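PDB 3TMG: glycine betaine, L-proline ABC transporter, glycine/betaine/L-proline-binding protein (ProX) from Borrelia burgdorferi, which binds glycine betaine between its two lobes and probably delivers it to a membrane ABC transporter for uptake. Local coordinates for residues Ser17-Val23 and Lys64-Ser70; Thr53-Tyr57 and Asp77-Tyr81; Gly92-Glu96 and Phe231-Asp235; Asp223-Val227 and Trp270-Lys276. All coordinates share one frame; numbering follows the deposited sequence. Where two conformers were deposited one is given.

Interaction 1. Residues Ser17-Val23 and Lys64-Ser70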
loop_
_atom_site.group_PDB
_atom_site.type_symbol
_atom_site.label_atom_id
_atom_site.label_comp_id
_atom_site.label_asym_id
_atom_site.label_seq_id
_atom_site.Cartn_x
_atom_site.Cartn_y
_atom_site.Cartn_z
ATOM N N SER A 17 -7.739 24.129 3.267
ATOM C CA SER A 17 -8.033 22.777 3.690
ATOM C C SER A 17 -7.702 21.771 2.584
ATOM O O SER A 17 -7.990 22.004 1.432
ATOM C CB SER A 17 -9.539 22.697 4.016
ATOM O OG SER A 17 -10.010 21.338 4.064
ATOM N N VAL A 18 -7.091 20.655 2.953
ATOM C CA VAL A 18 -6.994 19.487 2.056
ATOM C C VAL A 18 -7.212 18.223 2.909
ATOM O O VAL A 18 -6.823 18.170 4.086
ATOM C CB VAL A 18 -5.677 19.470 1.257
ATOM C CG1 VAL A 18 -4.496 19.325 2.207
ATOM C CG2 VAL A 18 -5.674 18.373 0.184
ATOM N N LYS A 19 -7.879 17.243 2.303
ATOM C CA LYS A 19 -8.246 15.991 2.941
ATOM C C LYS A 19 -7.679 14.814 2.155
ATOM O O LYS A 19 -7.990 14.659 0.975
ATOM C CB LYS A 19 -9.774 15.906 3.002
ATOM C CG LYS A 19 -10.366 16.978 3.917
ATOM C CD LYS A 19 -11.881 16.894 4.006
ATOM C CE LYS A 19 -12.397 18.024 4.894
ATOM N NZ LYS A 19 -13.872 18.065 4.799
ATOM N N ILE A 20 -6.874 13.971 2.803
ATOM C CA ILE A 20 -6.304 12.793 2.135
ATOM C C ILE A 20 -6.830 11.525 2.818
ATOM O O ILE A 20 -6.697 11.395 4.037
ATOM C CB ILE A 20 -4.744 12.770 2.204
ATOM C CG1 ILE A 20 -4.143 14.194 2.046
ATOM C CG2 ILE A 20 -4.173 11.705 1.224
ATOM C CD1 ILE A 20 -2.612 14.219 2.066
ATOM N N GLY A 21 -7.455 10.629 2.044
ATOM C CA GLY A 21 -7.873 9.303 2.574
ATOM C C GLY A 21 -6.753 8.270 2.385
ATOM O O GLY A 21 -5.986 8.336 1.407
ATOM N N TYR A 22 -6.628 7.340 3.331
ATOM C CA TYR A 22 -5.640 6.268 3.233
ATOM C C TYR A 22 -6.126 5.074 4.037
ATOM O O TYR A 22 -7.078 5.193 4.829
ATOM C CB TYR A 22 -4.229 6.700 3.700
ATOM C CG TYR A 22 -4.073 6.953 5.182
ATOM C CD1 TYR A 22 -4.766 8.003 5.817
ATOM C CD2 TYR A 22 -3.249 6.120 5.961
ATOM C CE1 TYR A 22 -4.648 8.223 7.193
ATOM C CE2 TYR A 22 -3.104 6.350 7.336
ATOM C CZ TYR A 22 -3.791 7.409 7.929
ATOM O OH TYR A 22 -3.655 7.636 9.291
ATOM N N VAL A 23 -5.454 3.937 3.813
ATOM C CA VAL A 23 -5.664 2.728 4.618
ATOM C C VAL A 23 -4.306 2.519 5.325
ATOM O O VAL A 23 -3.267 2.742 4.728
ATOM C CB VAL A 23 -6.007 1.489 3.763
ATOM C CG1 VAL A 23 -6.331 0.294 4.695
ATOM C CG2 VAL A 23 -7.176 1.812 2.832
ATOM N N LYS A 64 -15.686 13.676 -0.622
ATOM C CA LYS A 64 -15.568 13.971 0.820
ATOM C C LYS A 64 -14.102 13.941 1.294
ATOM O O LYS A 64 -13.783 14.427 2.375
ATOM C CB LYS A 64 -16.420 13.007 1.646
ATOM C CG LYS A 64 -17.889 13.349 1.532
ATOM C CD LYS A 64 -18.692 12.202 2.087
ATOM C CE LYS A 64 -20.166 12.489 1.982
ATOM N NZ LYS A 64 -20.767 11.162 2.246
ATOM N N ILE A 65 -13.244 13.395 0.450
ATOM C CA ILE A 65 -11.798 13.606 0.532
ATOM C C ILE A 65 -11.354 14.186 -0.805
ATOM O O ILE A 65 -12.064 14.056 -1.808
ATOM C CB ILE A 65 -11.014 12.301 0.827
ATOM C CG1 ILE A 65 -11.267 11.203 -0.235
ATOM C CG2 ILE A 65 -11.333 11.806 2.243
ATOM C CD1 ILE A 65 -10.437 9.914 -0.023
ATOM N N ASP A 66 -10.181 14.803 -0.809
ATOM C CA ASP A 66 -9.711 15.482 -1.989
ATOM C C ASP A 66 -8.856 14.548 -2.818
ATOM O O ASP A 66 -8.786 14.687 -4.024
ATOM C CB ASP A 66 -8.886 16.695 -1.575
ATOM C CG ASP A 66 -9.725 17.754 -0.903
ATOM O OD1 ASP A 66 -10.772 18.096 -1.474
ATOM O OD2 ASP A 66 -9.320 18.237 0.170
ATOM N N GLY A 67 -8.202 13.590 -2.171
ATOM C CA GLY A 67 -7.264 12.723 -2.883
ATOM C C GLY A 67 -6.851 11.499 -2.086
ATOM O O GLY A 67 -7.130 11.411 -0.883
ATOM N N THR A 68 -6.251 10.525 -2.776
ATOM C CA THR A 68 -5.568 9.410 -2.126
ATOM C C THR A 68 -4.283 9.159 -2.898
ATOM O O THR A 68 -4.279 9.307 -4.147
ATOM C CB THR A 68 -6.440 8.130 -2.059
ATOM O OG1 THR A 68 -5.653 7.042 -1.605
ATOM C CG2 THR A 68 -7.009 7.733 -3.455
ATOM N N VAL A 69 -3.217 8.772 -2.196
ATOM C CA VAL A 69 -1.987 8.336 -2.870
ATOM C C VAL A 69 -1.822 6.806 -2.692
ATOM O O VAL A 69 -0.707 6.267 -2.779
ATOM C CB VAL A 69 -0.734 9.130 -2.405
ATOM C CG1 VAL A 69 -0.883 10.566 -2.884
ATOM C CG2 VAL A 69 -0.528 9.102 -0.871
ATOM N N SER A 70 -2.954 6.120 -2.455
ATOM C CA SER A 70 -2.921 4.702 -2.045
ATOM C C SER A 70 -3.552 3.711 -3.033
ATOM O O SER A 70 -3.816 2.583 -2.644
ATOM C CB SER A 70 -3.628 4.518 -0.696
ATOM O OG SER A 70 -2.928 5.219 0.330
HETATM O O HOH W 1 -10.769 19.935 1.665
HETATM O O HOH W 2 -15.214 15.284 4.580
HETATM O O HOH W 3 -3.394 8.009 0.651
#

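Interaction 2. Residues Thr53-Tyr57 and Asp77-Tyr81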
loop_
_atom_site.group_PDB
_atom_site.type_symbol
_atom_site.label_atom_id
_atom_site.label_comp_id
_atom_site.label_asym_id
_atom_site.label_seq_id
_atom_site.Cartn_x
_atom_site.Cartn_y
_atom_site.Cartn_z
ATOM N N THR A 53 -10.417 0.303 2.649
ATOM C CA THR A 53 -10.275 0.483 1.203
ATOM C C THR A 53 -11.587 0.910 0.515
ATOM O O THR A 53 -11.577 1.839 -0.321
ATOM C CB THR A 53 -9.705 -0.793 0.545
ATOM O OG1 THR A 53 -8.546 -1.209 1.262
ATOM C CG2 THR A 53 -9.235 -0.495 -0.906
ATOM N N SER A 54 -12.691 0.205 0.804
ATOM C CA SER A 54 -14.000 0.523 0.244
ATOM C C SER A 54 -14.382 1.968 0.554
ATOM O O SER A 54 -14.839 2.689 -0.324
ATOM C CB SER A 54 -15.088 -0.432 0.776
ATOM O OG SER A 54 -16.390 -0.073 0.274
ATOM N N ILE A 55 -14.207 2.389 1.808
ATOM C CA ILE A 55 -14.624 3.750 2.203
ATOM C C ILE A 55 -13.740 4.823 1.567
ATOM O O ILE A 55 -14.236 5.879 1.132
ATOM C CB ILE A 55 -14.665 3.884 3.746
ATOM C CG1 ILE A 55 -15.910 3.160 4.259
ATOM C CG2 ILE A 55 -14.638 5.344 4.179
ATOM C CD1 ILE A 55 -17.227 3.625 3.631
ATOM N N MET A 56 -12.437 4.539 1.485
ATOM C CA MET A 56 -11.524 5.438 0.800
ATOM C C MET A 56 -11.975 5.719 -0.632
ATOM O O MET A 56 -12.060 6.877 -1.026
ATOM C CB MET A 56 -10.097 4.869 0.773
ATOM C CG MET A 56 -9.092 5.809 0.085
ATOM S SD MET A 56 -7.442 5.029 0.075
ATOM C CE MET A 56 -7.700 3.684 -1.119
ATOM N N TYR A 57 -12.258 4.668 -1.409
ATOM C CA TYR A 57 -12.760 4.822 -2.770
ATOM C C TYR A 57 -14.150 5.505 -2.835
ATOM O O TYR A 57 -14.383 6.414 -3.652
ATOM C CB TYR A 57 -12.795 3.461 -3.500
ATOM C CG TYR A 57 -11.483 3.080 -4.089
ATOM C CD1 TYR A 57 -11.079 3.600 -5.328
ATOM C CD2 TYR A 57 -10.619 2.206 -3.426
ATOM C CE1 TYR A 57 -9.866 3.244 -5.884
ATOM C CE2 TYR A 57 -9.393 1.857 -3.978
ATOM C CZ TYR A 57 -9.027 2.401 -5.207
ATOM O OH TYR A 57 -7.822 2.063 -5.766
ATOM N N ASP A 77 -6.665 -3.342 -6.802
ATOM C CA ASP A 77 -7.884 -2.591 -6.499
ATOM C C ASP A 77 -8.966 -2.627 -7.566
ATOM O O ASP A 77 -9.886 -1.819 -7.509
ATOM C CB ASP A 77 -7.584 -1.117 -6.149
ATOM C CG ASP A 77 -6.805 -0.959 -4.858
ATOM O OD1 ASP A 77 -6.474 -1.978 -4.165
ATOM O OD2 ASP A 77 -6.480 0.211 -4.565
ATOM N N LYS A 78 -8.875 -3.563 -8.498
ATOM C CA LYS A 78 -9.808 -3.647 -9.625
ATOM C C LYS A 78 -11.262 -3.570 -9.158
ATOM O O LYS A 78 -12.037 -2.796 -9.696
ATOM C CB LYS A 78 -9.578 -4.942 -10.426
ATOM N N PHE A 79 -11.586 -4.343 -8.119
ATOM C CA PHE A 79 -12.965 -4.463 -7.636
ATOM C C PHE A 79 -13.533 -3.073 -7.331
ATOM O O PHE A 79 -14.676 -2.784 -7.714
ATOM C CB PHE A 79 -13.005 -5.417 -6.429
ATOM C CG PHE A 79 -14.339 -5.491 -5.735
ATOM C CD1 PHE A 79 -15.341 -6.341 -6.219
ATOM C CD2 PHE A 79 -14.578 -4.737 -4.588
ATOM C CE1 PHE A 79 -16.592 -6.409 -5.574
ATOM C CE2 PHE A 79 -15.795 -4.809 -3.929
ATOM C CZ PHE A 79 -16.813 -5.645 -4.430
ATOM N N TYR A 80 -12.742 -2.197 -6.690
ATOM C CA TYR A 80 -13.210 -0.833 -6.373
ATOM C C TYR A 80 -13.103 0.185 -7.510
ATOM O O TYR A 80 -13.987 1.010 -7.715
ATOM C CB TYR A 80 -12.453 -0.287 -5.153
ATOM C CG TYR A 80 -12.579 -1.172 -3.940
ATOM C CD1 TYR A 80 -13.800 -1.277 -3.223
ATOM C CD2 TYR A 80 -11.493 -1.959 -3.521
ATOM C CE1 TYR A 80 -13.892 -2.112 -2.119
ATOM C CE2 TYR A 80 -11.585 -2.789 -2.413
ATOM C CZ TYR A 80 -12.778 -2.835 -1.701
ATOM O OH TYR A 80 -12.856 -3.667 -0.589
ATOM N N TYR A 81 -11.994 0.127 -8.233
ATOM C CA TYR A 81 -11.630 1.153 -9.213
ATOM C C TYR A 81 -12.549 1.110 -10.440
ATOM O O TYR A 81 -13.041 2.137 -10.903
ATOM C CB TYR A 81 -10.167 0.901 -9.599
ATOM C CG TYR A 81 -9.568 1.877 -10.560
ATOM C CD1 TYR A 81 -9.910 1.842 -11.923
ATOM C CD2 TYR A 81 -8.617 2.822 -10.130
ATOM C CE1 TYR A 81 -9.383 2.754 -12.822
ATOM C CE2 TYR A 81 -8.075 3.723 -11.049
ATOM C CZ TYR A 81 -8.451 3.676 -12.377
ATOM O OH TYR A 81 -7.931 4.553 -13.321
HETATM O O HOH W 4 -12.629 -2.392 2.250
#

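Interaction 3. Residues Gly92-Glu96 and Phe231-Asp235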
loop_
_atom_site.group_PDB
_atom_site.type_symbol
_atom_site.label_atom_id
_atom_site.label_comp_id
_atom_site.label_asym_id
_atom_site.label_seq_id
_atom_site.Cartn_x
_atom_site.Cartn_y
_atom_site.Cartn_z
ATOM N N GLY A 92 -2.025 9.318 -12.511
ATOM C CA GLY A 92 -0.834 8.538 -12.863
ATOM C C GLY A 92 -0.192 7.926 -11.639
ATOM O O GLY A 92 -0.796 7.960 -10.570
ATOM N N ALA A 93 1.035 7.395 -11.780
ATOM C CA ALA A 93 1.673 6.609 -10.715
ATOM C C ALA A 93 2.448 7.549 -9.826
ATOM O O ALA A 93 3.116 8.459 -10.335
ATOM C CB ALA A 93 2.638 5.560 -11.307
ATOM N N ASN A 94 2.388 7.317 -8.512
ATOM C CA ASN A 94 3.349 7.976 -7.596
ATOM C C ASN A 94 4.517 7.053 -7.213
ATOM O O ASN A 94 5.482 7.491 -6.566
ATOM C CB ASN A 94 2.641 8.496 -6.335
ATOM C CG ASN A 94 1.964 7.400 -5.537
ATOM O OD1 ASN A 94 2.611 6.454 -5.082
ATOM N ND2 ASN A 94 0.659 7.548 -5.333
ATOM N N TYR A 95 4.389 5.770 -7.572
ATOM C CA TYR A 95 5.385 4.761 -7.258
ATOM C C TYR A 95 5.233 3.655 -8.313
ATOM O O TYR A 95 4.099 3.210 -8.586
ATOM C CB TYR A 95 5.186 4.150 -5.816
ATOM C CG TYR A 95 6.153 2.969 -5.579
ATOM C CD1 TYR A 95 5.803 1.657 -5.971
ATOM C CD2 TYR A 95 7.447 3.193 -5.024
ATOM C CE1 TYR A 95 6.696 0.590 -5.821
ATOM C CE2 TYR A 95 8.346 2.124 -4.870
ATOM C CZ TYR A 95 7.966 0.852 -5.287
ATOM O OH TYR A 95 8.820 -0.203 -5.117
ATOM N N GLU A 96 6.344 3.187 -8.889
ATOM C CA GLU A 96 6.294 2.081 -9.866
ATOM C C GLU A 96 7.162 0.916 -9.409
ATOM O O GLU A 96 8.256 1.132 -8.895
ATOM C CB GLU A 96 6.724 2.533 -11.285
ATOM C CG GLU A 96 5.782 3.627 -11.819
ATOM C CD GLU A 96 6.028 4.024 -13.261
ATOM O OE1 GLU A 96 6.708 3.289 -13.987
ATOM O OE2 GLU A 96 5.479 5.066 -13.685
ATOM N N PHE A 231 3.582 14.344 -6.786
ATOM C CA PHE A 231 4.131 13.421 -5.791
ATOM C C PHE A 231 4.641 12.132 -6.478
ATOM O O PHE A 231 3.880 11.453 -7.150
ATOM C CB PHE A 231 3.055 13.070 -4.769
ATOM C CG PHE A 231 3.460 11.981 -3.808
ATOM C CD1 PHE A 231 4.538 12.168 -2.962
ATOM C CD2 PHE A 231 2.760 10.770 -3.767
ATOM C CE1 PHE A 231 4.914 11.150 -2.072
ATOM C CE2 PHE A 231 3.130 9.735 -2.875
ATOM C CZ PHE A 231 4.199 9.931 -2.039
ATOM N N TYR A 232 5.896 11.783 -6.235
ATOM C CA TYR A 232 6.482 10.580 -6.826
ATOM C C TYR A 232 7.658 10.191 -5.949
ATOM O O TYR A 232 8.447 11.060 -5.531
ATOM C CB TYR A 232 6.993 10.847 -8.277
ATOM C CG TYR A 232 7.404 9.561 -8.936
ATOM C CD1 TYR A 232 8.716 9.050 -8.783
ATOM C CD2 TYR A 232 6.452 8.799 -9.614
ATOM C CE1 TYR A 232 9.068 7.825 -9.359
ATOM C CE2 TYR A 232 6.767 7.592 -10.178
ATOM C CZ TYR A 232 8.065 7.114 -10.056
ATOM O OH TYR A 232 8.289 5.894 -10.625
ATOM N N TRP A 233 7.792 8.906 -5.666
ATOM C CA TRP A 233 9.021 8.469 -4.998
ATOM C C TRP A 233 9.351 7.024 -5.280
ATOM O O TRP A 233 8.581 6.333 -5.974
ATOM C CB TRP A 233 8.946 8.777 -3.490
ATOM C CG TRP A 233 7.853 8.072 -2.712
ATOM C CD1 TRP A 233 6.796 7.284 -3.183
ATOM C CD2 TRP A 233 7.731 8.060 -1.257
ATOM N NE1 TRP A 233 6.037 6.821 -2.122
ATOM C CE2 TRP A 233 6.580 7.233 -0.938
ATOM C CE3 TRP A 233 8.463 8.655 -0.213
ATOM C CZ2 TRP A 233 6.183 6.994 0.380
ATOM C CZ3 TRP A 233 8.057 8.424 1.108
ATOM C CH2 TRP A 233 6.936 7.617 1.394
ATOM N N SER A 234 10.475 6.572 -4.692
ATOM C CA SER A 234 11.101 5.302 -5.048
ATOM C C SER A 234 11.597 4.564 -3.806
ATOM O O SER A 234 11.613 5.116 -2.712
ATOM C CB SER A 234 12.273 5.552 -6.016
ATOM O OG SER A 234 11.867 6.382 -7.077
ATOM N N ASP A 235 11.991 3.302 -3.994
ATOM C CA ASP A 235 12.442 2.422 -2.908
ATOM C C ASP A 235 13.451 3.057 -1.974
ATOM O O ASP A 235 13.416 2.817 -0.772
ATOM C CB ASP A 235 13.124 1.169 -3.525
ATOM C CG ASP A 235 12.105 0.122 -3.977
ATOM O OD1 ASP A 235 10.913 0.408 -3.942
ATOM O OD2 ASP A 235 12.485 -1.001 -4.378
HETATM O O HOH W 5 3.622 5.447 -2.583
HETATM O O HOH W 6 8.904 4.405 -8.020
#

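Interaction 4. Residues Asp223-Val227 and Trp270-Lys276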
loop_
_atom_site.group_PDB
_atom_site.type_symbol
_atom_site.label_atom_id
_atom_site.label_comp_id
_atom_site.label_asym_id
_atom_site.label_seq_id
_atom_site.Cartn_x
_atom_site.Cartn_y
_atom_site.Cartn_z
ATOM N N ASP A 223 -3.228 24.507 -6.350
ATOM C CA ASP A 223 -2.020 24.194 -5.584
ATOM C C ASP A 223 -2.057 22.779 -4.991
ATOM O O ASP A 223 -1.024 22.055 -5.032
ATOM C CB ASP A 223 -1.792 25.235 -4.493
ATOM C CG ASP A 223 -1.381 26.596 -5.058
ATOM O OD1 ASP A 223 -0.984 26.687 -6.236
ATOM O OD2 ASP A 223 -1.462 27.560 -4.307
ATOM N N ALA A 224 -3.219 22.379 -4.448
ATOM C CA ALA A 224 -3.358 21.029 -3.876
ATOM C C ALA A 224 -3.327 19.991 -4.986
ATOM O O ALA A 224 -2.666 18.974 -4.846
ATOM C CB ALA A 224 -4.624 20.854 -3.028
ATOM N N TYR A 225 -4.035 20.262 -6.084
ATOM C CA TYR A 225 -3.970 19.412 -7.285
ATOM C C TYR A 225 -2.535 19.194 -7.753
ATOM O O TYR A 225 -2.132 18.055 -8.027
ATOM C CB TYR A 225 -4.808 20.033 -8.403
ATOM C CG TYR A 225 -4.821 19.232 -9.679
ATOM C CD1 TYR A 225 -3.819 19.396 -10.637
ATOM C CD2 TYR A 225 -5.819 18.290 -9.923
ATOM C CE1 TYR A 225 -3.814 18.643 -11.819
ATOM C CE2 TYR A 225 -5.835 17.545 -11.102
ATOM C CZ TYR A 225 -4.835 17.728 -12.054
ATOM O OH TYR A 225 -4.814 16.981 -13.234
ATOM N N TYR A 226 -1.767 20.278 -7.825
ATOM C CA TYR A 226 -0.383 20.228 -8.287
ATOM C C TYR A 226 0.447 19.276 -7.430
ATOM O O TYR A 226 1.185 18.465 -7.972
ATOM C CB TYR A 226 0.209 21.652 -8.282
ATOM C CG TYR A 226 1.627 21.782 -8.795
ATOM C CD1 TYR A 226 2.705 21.273 -8.056
ATOM C CD2 TYR A 226 1.900 22.449 -10.019
ATOM C CE1 TYR A 226 4.002 21.396 -8.515
ATOM C CE2 TYR A 226 3.196 22.597 -10.477
ATOM C CZ TYR A 226 4.234 22.089 -9.716
ATOM O OH TYR A 226 5.519 22.211 -10.200
ATOM N N VAL A 227 0.304 19.335 -6.096
ATOM C CA VAL A 227 1.066 18.436 -5.234
ATOM C C VAL A 227 0.667 16.967 -5.490
ATOM O O VAL A 227 1.536 16.099 -5.664
ATOM C CB VAL A 227 0.899 18.790 -3.747
ATOM C CG1 VAL A 227 1.642 17.803 -2.875
ATOM C CG2 VAL A 227 1.385 20.218 -3.500
ATOM N N TRP A 270 7.775 18.481 -5.704
ATOM C CA TRP A 270 6.357 18.144 -5.680
ATOM C C TRP A 270 5.485 19.358 -5.563
ATOM O O TRP A 270 4.240 19.241 -5.630
ATOM C CB TRP A 270 6.019 17.178 -4.547
ATOM C CG TRP A 270 6.851 15.899 -4.491
ATOM C CD1 TRP A 270 7.494 15.212 -5.526
ATOM C CD2 TRP A 270 7.077 15.110 -3.289
ATOM N NE1 TRP A 270 8.116 14.066 -5.031
ATOM C CE2 TRP A 270 7.899 13.976 -3.677
ATOM C CE3 TRP A 270 6.688 15.251 -1.925
ATOM C CZ2 TRP A 270 8.323 13.033 -2.742
ATOM C CZ3 TRP A 270 7.090 14.277 -1.020
ATOM C CH2 TRP A 270 7.882 13.192 -1.417
ATOM N N VAL A 271 6.113 20.520 -5.328
ATOM C CA VAL A 271 5.339 21.700 -4.923
ATOM C C VAL A 271 5.445 22.823 -5.966
ATOM O O VAL A 271 6.457 22.913 -6.675
ATOM C CB VAL A 271 5.670 22.218 -3.472
ATOM C CG1 VAL A 271 5.539 21.126 -2.419
ATOM C CG2 VAL A 271 7.026 22.941 -3.370
ATOM N N PRO A 272 4.412 23.690 -6.054
ATOM C CA PRO A 272 4.507 24.800 -7.012
ATOM C C PRO A 272 5.698 25.706 -6.693
ATOM O O PRO A 272 6.105 25.835 -5.530
ATOM C CB PRO A 272 3.174 25.562 -6.792
ATOM C CG PRO A 272 2.237 24.502 -6.290
ATOM C CD PRO A 272 3.102 23.678 -5.378
ATOM N N GLU A 273 6.228 26.335 -7.738
ATOM C CA GLU A 273 7.375 27.237 -7.661
ATOM C C GLU A 273 7.326 28.172 -6.453
ATOM O O GLU A 273 8.273 28.259 -5.672
ATOM C CB GLU A 273 7.440 28.054 -8.973
ATOM C CG GLU A 273 8.616 29.005 -9.074
ATOM C CD GLU A 273 9.947 28.303 -8.920
ATOM O OE1 GLU A 273 10.113 27.179 -9.432
ATOM O OE2 GLU A 273 10.835 28.897 -8.284
ATOM N N LYS A 274 6.201 28.879 -6.351
ATOM C CA LYS A 274 5.800 29.756 -5.251
ATOM C C LYS A 274 6.212 29.271 -3.836
ATOM O O LYS A 274 6.567 30.073 -2.980
ATOM C CB LYS A 274 4.280 29.728 -5.293
ATOM C CG LYS A 274 3.484 30.988 -5.149
ATOM C CD LYS A 274 2.105 30.508 -4.707
ATOM C CE LYS A 274 0.965 31.222 -5.425
ATOM N NZ LYS A 274 -0.309 30.492 -5.142
ATOM N N TYR A 275 6.112 27.966 -3.595
ATOM C CA TYR A 275 6.279 27.361 -2.252
ATOM C C TYR A 275 7.639 26.717 -1.991
ATOM O O TYR A 275 7.906 26.283 -0.861
ATOM C CB TYR A 275 5.251 26.234 -2.046
ATOM C CG TYR A 275 3.819 26.677 -2.055
ATOM C CD1 TYR A 275 3.210 27.131 -0.889
ATOM C CD2 TYR A 275 3.078 26.671 -3.230
ATOM C CE1 TYR A 275 1.887 27.545 -0.888
ATOM C CE2 TYR A 275 1.758 27.090 -3.252
ATOM C CZ TYR A 275 1.160 27.505 -2.082
ATOM O OH TYR A 275 -0.158 27.928 -2.090
ATOM N N LYS A 276 8.477 26.623 -3.023
ATOM C CA LYS A 276 9.658 25.767 -2.948
ATOM C C LYS A 276 10.602 26.220 -1.837
ATOM O O LYS A 276 11.162 25.383 -1.119
ATOM C CB LYS A 276 10.399 25.641 -4.295
ATOM C CG LYS A 276 9.568 25.067 -5.425
ATOM C CD LYS A 276 10.433 24.641 -6.630
ATOM C CE LYS A 276 9.594 24.230 -7.833
ATOM N NZ LYS A 276 9.126 22.812 -7.797
HETATM O O HOH W 7 7.495 21.034 -9.280
HETATM O O HOH W 8 6.195 25.201 -10.576
#

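Interaction 1. Residues Ser17-Val23 and Lys64-Ser70
Lys-64 meets the first strand through its carbonyl: Lys-64 O takes a bond from a water that in turn accepts from Lys-19 NZ. The extended Lys-19 chain, CG anti to the carbonyl carbon (chi1 -66°), passes Lys-64 O with its CD at 3.5 Å and leads its ammonium away to that water. Ile-65 CD1 is laid on the Gly-21 backbone, 3.7 Å from Gly-21 N. Asp-66 then grips Lys-19 at both backbone ends. Asp-66 N gives a 2.8 Å bond to Lys-19 O, and Lys-19 N returns one of 2.8 Å to Asp-66 OD2, met on the anti side, 22° out of the carboxylate plane. Gly-67 N adds a weak bond to Lys-19 O, and Gly-67 O receives Gly-21 N at 3.0 Å. Strand 16-22, parallel to 44-50, is thus bridged to 67-73, as in the core of a periplasmic-type binding-protein lobe. Thr-68 OG1 bonds Gly-21 O weakly and closes an ST turn by accepting from Ser-70 N. A water joins Gly-21 O, Val-69 N and Ser-70 OG. With Arg-214 bridged to Asp-66 OD1 and a water and Lys-19 N on OD2, the buried carboxylate is well satisfied and probably stays ionised.

Interaction 2. Residues Thr53-Tyr57 and Asp77-Tyr81
The rings of Tyr-57 and Tyr-80 lie almost parallel, planes 10° apart, but slid so far that they barely overlap. Tyr-57 CG is anti to the carbonyl carbon (chi1 -83°), which puts the ring toward helix 78-84, and Tyr-80 CB covers its face, a CH-pi contact 3.8 Å from that CB to the Tyr-57 centroid. The Tyr-80 ring reaches the start of the other helix, its CE2 3.6 Å from Thr-53 CG2 and its CE1 3.5 Å from Ser-54 CA. A water links Ser-54 N to Tyr-80 OH, which also bonds to Gly-133 O. At the edge of Tyr-57 the Asp-77 carboxylate stands at 87° to the ring, and Tyr-57 OH donates to the anti lone pair of Asp-77 OD2 at 2.6 Å. Trp-72 N also bonds OD2, fixing a side chain that comes within about 4 Å of the bound trimethyl glycine, and Ser-71 OG bonds Tyr-57 OH. Helices 53-61 and 78-84, which precede and follow strand 67-73 in the chain, pack against each other, with Leu-212 of strand 207-214 touching Tyr-57.

Interaction 3. Residues Gly92-Glu96 and Phe231-Asp235
Backbone to backbone, Trp-233 N donates to Asn-94 O at 2.9 Å, and Tyr-232 CA-H points at the same oxygen. Asn-94 and Tyr-95 form a classic beta bulge opposite Val-209, and the loop between helices 222-230 and 235-247 docks on that bulge in the long strand 88-105. Asn-94 CB packs 3.4 Å from Phe-231 CD2, and the amide sits beside the CD2-CE2 side of the ring, inclined 48° to it. Asn-94 ND2 bonds to Thr-211 OG1 and Val-69 O. A water bridges Asn-94 OD1 to the indole NE1 of Trp-233, so both ends of the amide are satisfied and its rotation is fixed. The Tyr-232 ring packs against the bulge: Asn-94 O stands 3.4 Å above one face, offset toward the rim, Ala-93 O approaches the edge, and Glu-96 CG is 3.6 Å from Tyr-232 OH. A second water accepts from Glu-96 N and donates to Trp-233 O. CG of Tyr-95 is anti to the backbone N (chi1 173°), which sends the ring along the loop past Trp-233 O to the start of helix 235-247. There the Asp-235 carboxylate plane is turned only 20° from the ring plane, with OD1 at the ring edge, and Tyr-95 OH donates to Asp-235 OD1 in a very short bond of 2.5 Å.

Interaction 4. Residues Asp223-Val227 and Trp270-Lys276
Asp-223 OD2 takes two donors from the C-terminal segment. Tyr-275 OH gives it a 2.6 Å bond, meeting the oxygen 45° out of the carboxylate plane, with the ring turned almost square to the carboxylate. Lys-274 NZ adds a weak 3.3 Å bond, part of a salt bridge. Tyr-226 CG is anti to the backbone N (chi1 -177°), which carries the ring to Pro-272, whose CG rests over its face, 4.0 Å from the Tyr-226 centroid. The Tyr-226 hydroxyl is held by two waters: one, 2.5 Å from Tyr-226 OH, accepts from Lys-276 NZ, and the other accepts from Glu-273 N. Lys-276 NZ also donates to Val-271 O at 2.9 Å and to Lys-268 O, which folds the segment round its own ammonium group. Trp-270 O is different: buried here, it finds no conventional donor, and Val-227 CA-H approaches it at 3.3 Å in a nearly straight C-H...O contact. Phe-39 of helix 26-41 touches Val-227, Val-34 and Val-38 touch Trp-270 and Val-271 respectively, and the C-terminal tail is laid across helix 222-230 beside helix 26-41.

Overall arrangement
From the N terminus, interaction 1 brings strand 16-22 against strand 67-73 and closes a loop that takes in helix 26-41, strand 44-50 and helix 53-61. Interaction 2 starts within that loop and ends beyond it, so the two cross, and Met-56 packs against Thr-68 and Tyr-22 between them. Interaction 3 opens after both and spans 134 residues, returning the chain to strand 88-105. Interaction 4 starts inside that span and ends past it, so these two cross as well, meeting where Phe-231 packs against Trp-270. Val-69 and Asn-94 join interactions 1 and 3, while Val-18 reaches Ala-224 of interaction 4, setting helix 222-230 against the N-terminal strand.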